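Local structure of exocyst complex component EXO70 (Saccharomyces cerevisiae, 2B1E) at residues K24-L29 with I79-A84; E495-L500 with D553-V558. The protein forms part of the exocyst complex, which tethers secretory vesicles to sites of exocytosis, and contributes to the assembly of that complex. All coordinates share one frame; numbering follows the deposited sequence.

Contact 1 (K24-L29 with I79-A84); sequences KYEIIL and IKRSEA
The Arg81 guanidinium meets the Glu26 carboxylate at its edge: OE1 of Glu26 sits near the guanidinium plane, 3.0 Å from Arg81 NH2. From the other partner's point of view the approach is less regular, because NH2 reaches OE1 from above the carboxylate, 44° out of its plane, and the two flat groups are tilted against each other. The result is a salt bridge through one nitrogen and one oxygen, with a bent N-H...O angle of 144°. Glu26 gets there with CG anti to the backbone N (chi1 -178°) and the rest of the chain extended, while Arg81 comes across with a bend at chi3. The second carboxylate oxygen, OE2, is hydrogen-bonded to His74 NE2, two turns earlier on the helix of Arg81, so Glu26 ties helix 15-30 to helix 66-94 at two points. Replacing Glu26 with an alanine would probably leave Arg81 and His74 without this shared acceptor and set the guanidinium freer to turn. These helices belong to the N-terminal part of the all-helical Exo70 rod, and where they face each other more deeply a methyl meets a hydroxyl. There CD1 of Leu29 rests against Ser82 OG at 3.5 Å, next to the closest backbone approach, 7.4 Å between Leu29 CA and Ser82 CA. The Ser82 hydroxyl is hydrogen-bonded to Leu78 O of its own helix, and both side chains lean on Tyr41 of helix 38-56.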
ATOM      1  N   LYS A  24     -42.335   8.121  56.746  1.00 15.57           N
ATOM      2  CA  LYS A  24     -41.355   9.182  56.885  1.00 16.62           C
ATOM      3  C   LYS A  24     -40.302   9.066  55.789  1.00 16.97           C
ATOM      4  O   LYS A  24     -39.849  10.075  55.241  1.00 14.29           O
ATOM      5  CB  LYS A  24     -40.717   9.131  58.278  1.00 19.65           C
ATOM      6  CG  LYS A  24     -41.727   9.420  59.400  1.00 23.59           C
ATOM      7  CD  LYS A  24     -41.062   9.660  60.750  1.00 26.43           C
ATOM      8  CE  LYS A  24     -40.457   8.380  61.315  1.00 27.74           C
ATOM      9  NZ  LYS A  24     -39.756   8.601  62.613  1.00 28.00           N
ATOM     10  N   TYR A  25     -39.923   7.837  55.444  1.00 16.55           N
ATOM     11  CA  TYR A  25     -38.920   7.651  54.408  1.00 15.44           C
ATOM     12  C   TYR A  25     -39.473   8.067  53.053  1.00 14.24           C
ATOM     13  O   TYR A  25     -38.736   8.588  52.206  1.00 12.20           O
ATOM     14  CB  TYR A  25     -38.446   6.193  54.347  1.00 17.20           C
ATOM     15  CG  TYR A  25     -37.657   5.757  55.556  1.00 18.62           C
ATOM     16  CD1 TYR A  25     -36.633   6.551  56.064  1.00 19.29           C
ATOM     17  CD2 TYR A  25     -37.936   4.550  56.194  1.00 18.69           C
ATOM     18  CE1 TYR A  25     -35.904   6.159  57.187  1.00 21.30           C
ATOM     19  CE2 TYR A  25     -37.210   4.142  57.319  1.00 22.11           C
ATOM     20  CZ  TYR A  25     -36.199   4.952  57.809  1.00 21.28           C
ATOM     21  OH  TYR A  25     -35.492   4.561  58.921  1.00 23.09           O
ATOM     22  N   GLU A  26     -40.763   7.832  52.830  1.00 15.19           N
ATOM     23  CA  GLU A  26     -41.344   8.219  51.552  1.00 13.81           C
ATOM     24  C   GLU A  26     -41.342   9.737  51.391  1.00 13.98           C
ATOM     25  O   GLU A  26     -41.136  10.256  50.293  1.00  9.67           O
ATOM     26  CB  GLU A  26     -42.772   7.705  51.395  1.00 15.91           C
ATOM     27  CG  GLU A  26     -43.355   8.087  50.029  1.00 17.59           C
ATOM     28  CD  GLU A  26     -44.566   7.266  49.626  1.00 23.30           C
ATOM     29  OE1 GLU A  26     -44.937   7.302  48.426  1.00 26.74           O
ATOM     30  OE2 GLU A  26     -45.151   6.593  50.496  1.00 24.92           O
ATOM     31  N   ILE A  27     -41.586  10.446  52.486  1.00 13.77           N
ATOM     32  CA  ILE A  27     -41.600  11.901  52.441  1.00 14.87           C
ATOM     33  C   ILE A  27     -40.213  12.391  52.039  1.00 14.91           C
ATOM     34  O   ILE A  27     -40.067  13.301  51.215  1.00 13.29           O
ATOM     35  CB  ILE A  27     -42.035  12.484  53.815  1.00 15.97           C
ATOM     36  CG1 ILE A  27     -43.527  12.195  54.023  1.00 19.04           C
ATOM     37  CG2 ILE A  27     -41.744  13.987  53.875  1.00 16.71           C
ATOM     38  CD1 ILE A  27     -44.090  12.596  55.379  1.00 17.76           C
ATOM     39  N   ILE A  28     -39.186  11.773  52.603  1.00 15.91           N
ATOM     40  CA  ILE A  28     -37.816  12.157  52.268  1.00 14.44           C
ATOM     41  C   ILE A  28     -37.556  11.896  50.785  1.00 13.36           C
ATOM     42  O   ILE A  28     -37.128  12.790  50.032  1.00 11.01           O
ATOM     43  CB  ILE A  28     -36.797  11.355  53.105  1.00 15.12           C
ATOM     44  CG1 ILE A  28     -36.974  11.684  54.592  1.00 19.05           C
ATOM     45  CG2 ILE A  28     -35.378  11.686  52.651  1.00 17.04           C
ATOM     46  CD1 ILE A  28     -36.027  10.936  55.513  1.00 17.16           C
ATOM     47  N   LEU A  29     -37.827  10.665  50.365  1.00 11.08           N
ATOM     48  CA  LEU A  29     -37.613  10.272  48.976  1.00 12.34           C
ATOM     49  C   LEU A  29     -38.391  11.152  47.987  1.00 12.18           C
ATOM     50  O   LEU A  29     -37.931  11.391  46.870  1.00 11.48           O
ATOM     51  CB  LEU A  29     -38.000   8.800  48.789  1.00  9.97           C
ATOM     52  CG  LEU A  29     -37.082   7.777  49.470  1.00 10.04           C
ATOM     53  CD1 LEU A  29     -37.705   6.390  49.383  1.00  8.65           C
ATOM     54  CD2 LEU A  29     -35.695   7.789  48.800  1.00  8.66           C
ATOM     55  N   ILE A  79     -40.197   1.152  46.803  1.00  9.01           N
ATOM     56  CA  ILE A  79     -38.849   0.791  46.364  1.00  9.61           C
ATOM     57  C   ILE A  79     -38.817   0.806  44.834  1.00 11.55           C
ATOM     58  O   ILE A  79     -37.888   1.330  44.217  1.00  9.64           O
ATOM     59  CB  ILE A  79     -38.441  -0.627  46.895  1.00  9.02           C
ATOM     60  CG1 ILE A  79     -38.267  -0.586  48.421  1.00  9.92           C
ATOM     61  CG2 ILE A  79     -37.144  -1.082  46.261  1.00 12.32           C
ATOM     62  CD1 ILE A  79     -38.088  -1.963  49.083  1.00  8.57           C
ATOM     63  N   LYS A  80     -39.850   0.234  44.218  1.00 13.05           N
ATOM     64  CA  LYS A  80     -39.924   0.179  42.766  1.00 10.97           C
ATOM     65  C   LYS A  80     -39.917   1.577  42.145  1.00 11.05           C
ATOM     66  O   LYS A  80     -39.219   1.825  41.157  1.00 10.86           O
ATOM     67  CB  LYS A  80     -41.189  -0.569  42.335  1.00 14.12           C
ATOM     68  CG  LYS A  80     -41.273  -0.825  40.847  1.00 19.73           C
ATOM     69  CD  LYS A  80     -42.560  -1.570  40.476  1.00 26.70           C
ATOM     70  CE  LYS A  80     -42.700  -2.887  41.223  1.00 26.60           C
ATOM     71  NZ  LYS A  80     -44.005  -3.563  40.907  1.00 32.94           N
ATOM     72  N   ARG A  81     -40.686   2.494  42.719  1.00  9.56           N
ATOM     73  CA  ARG A  81     -40.746   3.846  42.172  1.00 11.37           C
ATOM     74  C   ARG A  81     -39.417   4.571  42.339  1.00 11.15           C
ATOM     75  O   ARG A  81     -38.954   5.265  41.426  1.00 10.05           O
ATOM     76  CB  ARG A  81     -41.867   4.645  42.842  1.00 12.62           C
ATOM     77  CG  ARG A  81     -43.266   4.072  42.652  1.00 12.15           C
ATOM     78  CD  ARG A  81     -44.330   5.095  43.025  1.00 10.39           C
ATOM     79  NE  ARG A  81     -44.433   5.370  44.463  1.00 11.67           N
ATOM     80  CZ  ARG A  81     -45.053   4.570  45.330  1.00  9.31           C
ATOM     81  NH1 ARG A  81     -45.610   3.442  44.899  1.00  7.09           N
ATOM     82  NH2 ARG A  81     -45.162   4.915  46.612  1.00  8.50           N
ATOM     83  N   SER A  82     -38.805   4.414  43.512  1.00  9.50           N
ATOM     84  CA  SER A  82     -37.534   5.052  43.793  1.00  9.88           C
ATOM     85  C   SER A  82     -36.415   4.547  42.880  1.00 11.01           C
ATOM     86  O   SER A  82     -35.574   5.329  42.423  1.00 10.10           O
ATOM     87  CB  SER A  82     -37.168   4.843  45.264  1.00  8.15           C
ATOM     88  OG  SER A  82     -38.192   5.349  46.102  1.00 10.25           O
ATOM     89  N   GLU A  83     -36.402   3.245  42.606  1.00 10.21           N
ATOM     90  CA  GLU A  83     -35.379   2.692  41.732  1.00 12.77           C
ATOM     91  C   GLU A  83     -35.603   3.151  40.288  1.00 12.89           C
ATOM     92  O   GLU A  83     -34.648   3.353  39.544  1.00 14.12           O
ATOM     93  CB  GLU A  83     -35.355   1.155  41.848  1.00 13.49           C
ATOM     94  CG  GLU A  83     -34.687   0.706  43.155  1.00 15.58           C
ATOM     95  CD  GLU A  83     -34.742  -0.800  43.422  1.00 16.27           C
ATOM     96  OE1 GLU A  83     -34.031  -1.257  44.337  1.00 15.98           O
ATOM     97  OE2 GLU A  83     -35.491  -1.523  42.746  1.00 17.34           O
ATOM     98  N   ALA A  84     -36.863   3.340  39.900  1.00 14.23           N
ATOM     99  CA  ALA A  84     -37.157   3.797  38.547  1.00 14.07           C
ATOM    100  C   ALA A  84     -36.593   5.216  38.397  1.00 14.41           C
ATOM    101  O   ALA A  84     -36.110   5.596  37.334  1.00 15.59           O
ATOM    102  CB  ALA A  84     -38.670   3.781  38.296  1.00 15.07           C
TER

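Contact 2 (E495-L500 with D553-V558)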
ATOM      1  N   GLU A 495      32.995  -2.165 -48.229  1.00 16.63           N
ATOM      2  CA  GLU A 495      31.561  -2.341 -48.447  1.00 17.93           C
ATOM      3  C   GLU A 495      30.831  -2.568 -47.127  1.00 15.77           C
ATOM      4  O   GLU A 495      29.741  -2.042 -46.916  1.00 17.35           O
ATOM      5  CB  GLU A 495      31.296  -3.514 -49.396  1.00 21.29           C
ATOM      6  CG  GLU A 495      31.645  -3.229 -50.856  1.00 24.91           C
ATOM      7  CD  GLU A 495      31.508  -4.462 -51.752  1.00 29.91           C
ATOM      8  OE1 GLU A 495      30.413  -5.073 -51.771  1.00 32.28           O
ATOM      9  OE2 GLU A 495      32.492  -4.814 -52.442  1.00 28.61           O
ATOM     10  N   GLY A 496      31.436  -3.342 -46.234  1.00 13.96           N
ATOM     11  CA  GLY A 496      30.812  -3.601 -44.953  1.00 12.42           C
ATOM     12  C   GLY A 496      30.809  -2.361 -44.088  1.00 13.13           C
ATOM     13  O   GLY A 496      29.816  -2.066 -43.419  1.00 13.31           O
ATOM     14  N   PHE A 497      31.927  -1.636 -44.103  1.00 12.11           N
ATOM     15  CA  PHE A 497      32.091  -0.401 -43.333  1.00 12.49           C
ATOM     16  C   PHE A 497      31.071   0.653 -43.788  1.00 12.60           C
ATOM     17  O   PHE A 497      30.317   1.203 -42.982  1.00 11.23           O
ATOM     18  CB  PHE A 497      33.508   0.162 -43.539  1.00 12.14           C
ATOM     19  CG  PHE A 497      33.748   1.479 -42.840  1.00 14.88           C
ATOM     20  CD1 PHE A 497      33.882   1.535 -41.449  1.00 12.98           C
ATOM     21  CD2 PHE A 497      33.807   2.668 -43.567  1.00 13.62           C
ATOM     22  CE1 PHE A 497      34.066   2.755 -40.790  1.00  9.85           C
ATOM     23  CE2 PHE A 497      33.992   3.898 -42.918  1.00 13.17           C
ATOM     24  CZ  PHE A 497      34.119   3.938 -41.525  1.00 11.74           C
ATOM     25  N   GLU A 498      31.075   0.936 -45.086  1.00 13.32           N
ATOM     26  CA  GLU A 498      30.173   1.925 -45.668  1.00 14.52           C
ATOM     27  C   GLU A 498      28.702   1.581 -45.454  1.00 15.24           C
ATOM     28  O   GLU A 498      27.881   2.461 -45.194  1.00 14.39           O
ATOM     29  CB  GLU A 498      30.486   2.083 -47.163  1.00 16.34           C
ATOM     30  CG  GLU A 498      31.693   2.987 -47.426  1.00 16.67           C
ATOM     31  CD  GLU A 498      32.431   2.640 -48.696  1.00 18.91           C
ATOM     32  OE1 GLU A 498      31.814   2.036 -49.598  1.00 19.25           O
ATOM     33  OE2 GLU A 498      33.630   2.978 -48.803  1.00 17.47           O
ATOM     34  N   ASP A 499      28.366   0.302 -45.559  1.00 14.54           N
ATOM     35  CA  ASP A 499      26.985  -0.122 -45.355  1.00 15.53           C
ATOM     36  C   ASP A 499      26.568   0.167 -43.908  1.00 14.67           C
ATOM     37  O   ASP A 499      25.454   0.628 -43.659  1.00 10.52           O
ATOM     38  CB  ASP A 499      26.842  -1.619 -45.646  1.00 16.52           C
ATOM     39  CG  ASP A 499      25.394  -2.080 -45.655  1.00 18.79           C
ATOM     40  OD1 ASP A 499      24.934  -2.660 -44.647  1.00 21.18           O
ATOM     41  OD2 ASP A 499      24.717  -1.859 -46.678  1.00 23.04           O
ATOM     42  N   LEU A 500      27.470  -0.105 -42.962  1.00 14.61           N
ATOM     43  CA  LEU A 500      27.187   0.128 -41.549  1.00 14.55           C
ATOM     44  C   LEU A 500      27.151   1.616 -41.234  1.00 12.68           C
ATOM     45  O   LEU A 500      26.310   2.064 -40.460  1.00 14.02           O
ATOM     46  CB  LEU A 500      28.232  -0.568 -40.656  1.00 14.82           C
ATOM     47  CG  LEU A 500      27.770  -1.730 -39.772  1.00 16.83           C
ATOM     48  CD1 LEU A 500      28.955  -2.309 -38.998  1.00 16.35           C
ATOM     49  CD2 LEU A 500      26.693  -1.251 -38.800  1.00 15.76           C
ATOM     50  N   ASP A 553      43.615   7.371 -40.815  1.00 12.59           N
ATOM     51  CA  ASP A 553      43.192   8.726 -40.488  1.00 12.26           C
ATOM     52  C   ASP A 553      41.917   9.103 -41.232  1.00 11.51           C
ATOM     53  O   ASP A 553      41.081   9.829 -40.707  1.00 10.37           O
ATOM     54  CB  ASP A 553      44.297   9.742 -40.808  1.00  8.92           C
ATOM     55  CG  ASP A 553      45.413   9.728 -39.783  1.00 14.04           C
ATOM     56  OD1 ASP A 553      45.213   9.123 -38.706  1.00 14.74           O
ATOM     57  OD2 ASP A 553      46.485  10.330 -40.045  1.00 13.10           O
ATOM     58  N   GLU A 554      41.770   8.617 -42.460  1.00 12.59           N
ATOM     59  CA  GLU A 554      40.571   8.929 -43.228  1.00 13.45           C
ATOM     60  C   GLU A 554      39.393   8.186 -42.613  1.00 14.57           C
ATOM     61  O   GLU A 554      38.297   8.733 -42.478  1.00 14.26           O
ATOM     62  CB  GLU A 554      40.768   8.537 -44.697  1.00 14.08           C
ATOM     63  CG  GLU A 554      41.594   9.549 -45.458  1.00 17.02           C
ATOM     64  CD  GLU A 554      42.095   9.050 -46.802  1.00 18.47           C
ATOM     65  OE1 GLU A 554      42.596   9.885 -47.577  1.00 23.46           O
ATOM     66  OE2 GLU A 554      42.011   7.835 -47.086  1.00 19.32           O
ATOM     67  N   LEU A 555      39.624   6.934 -42.233  1.00 13.22           N
ATOM     68  CA  LEU A 555      38.581   6.131 -41.627  1.00 10.57           C
ATOM     69  C   LEU A 555      38.168   6.799 -40.325  1.00 11.71           C
ATOM     70  O   LEU A 555      36.988   6.895 -40.014  1.00 12.06           O
ATOM     71  CB  LEU A 555      39.090   4.720 -41.343  1.00 11.63           C
ATOM     72  CG  LEU A 555      37.960   3.698 -41.207  1.00 10.91           C
ATOM     73  CD1 LEU A 555      37.274   3.552 -42.564  1.00 10.79           C
ATOM     74  CD2 LEU A 555      38.509   2.357 -40.750  1.00 12.16           C
ATOM     75  N   THR A 556      39.155   7.257 -39.562  1.00 12.42           N
ATOM     76  CA  THR A 556      38.891   7.927 -38.296  1.00 13.42           C
ATOM     77  C   THR A 556      37.945   9.114 -38.494  1.00 13.71           C
ATOM     78  O   THR A 556      37.010   9.302 -37.729  1.00 14.69           O
ATOM     79  CB  THR A 556      40.208   8.452 -37.636  1.00 14.26           C
ATOM     80  OG1 THR A 556      41.023   7.342 -37.240  1.00 14.28           O
ATOM     81  CG2 THR A 556      39.893   9.281 -36.406  1.00 16.09           C
ATOM     82  N   THR A 557      38.197   9.911 -39.522  1.00 14.42           N
ATOM     83  CA  THR A 557      37.372  11.086 -39.791  1.00 15.08           C
ATOM     84  C   THR A 557      35.918  10.714 -40.042  1.00 15.22           C
ATOM     85  O   THR A 557      35.003  11.371 -39.533  1.00 13.19           O
ATOM     86  CB  THR A 557      37.935  11.881 -40.996  1.00 15.43           C
ATOM     87  OG1 THR A 557      39.288  12.253 -40.714  1.00 13.68           O
ATOM     88  CG2 THR A 557      37.120  13.150 -41.251  1.00 17.15           C
ATOM     89  N   VAL A 558      35.701   9.656 -40.819  1.00 15.70           N
ATOM     90  CA  VAL A 558      34.349   9.200 -41.112  1.00 15.46           C
ATOM     91  C   VAL A 558      33.647   8.836 -39.815  1.00 14.50           C
ATOM     92  O   VAL A 558      32.537   9.288 -39.544  1.00 13.76           O
ATOM     93  CB  VAL A 558      34.364   7.963 -42.026  1.00 14.94           C
ATOM     94  CG1 VAL A 558      32.967   7.390 -42.151  1.00 13.02           C
ATOM     95  CG2 VAL A 558      34.909   8.347 -43.379  1.00 16.48           C
TER
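Phe497 swings its ring out with CG anti to the backbone N (chi1 177°), and Leu555 has its CG turned likewise (chi1 -158°), its second torsion then setting CD1 over one face of that ring. This is helix-to-helix packing near the C-terminal tip of the Exo70 rod, between helix 483-504 and the last helix, 552-563. The two side chains slide past each other in opposite directions, and the methyl makes a CH-pi contact, 3.5 Å from CD1 of Leu555 to the centroid of the Phe497 ring and 20° off the ring normal. Its offset takes it toward the rim, close to CE2 and CZ. Val558, one turn further along the last helix, and Phe497 point at each other from opposite directions, Val558 CG1 meeting the ring obliquely at 3.7 Å from Phe497 CZ. Leu555 also lies on Val526, Met527 and Tyr530 of helix 512-537, so the ring and the leucine join a three-helix packing. Nearer the surface, Glu498 OE2 forms a salt bridge with Lys549 NZ and a hydrogen bond with Tyr550 OH, just before the last helix. Within that helix Asp553 O takes two donors from opposite faces of its carbonyl plane, the backbone N and the OG1 of Thr557. The hydroxyl bond, Thr557 OG1 to Asp553 O, is 3.0 Å long.

Contact 1 and contact 2 lie on opposite sides of the chain's centre, with their own centres 116 Å apart and nearest atoms about 99 Å apart. They share no helix: contact 1 pairs helix 15-30 with helix 66-94 in the N-terminal Exo70 family region, whereas contact 2 pairs helix 483-504 with helix 552-563 in the C-terminal one. Along the chain they come in series, each joining segments about fifty residues apart, so each is closed locally before the next begins. That is consistent with a long rod, with a radius of gyration of 43 Å, built from helices without strands, whose two ends pack separately.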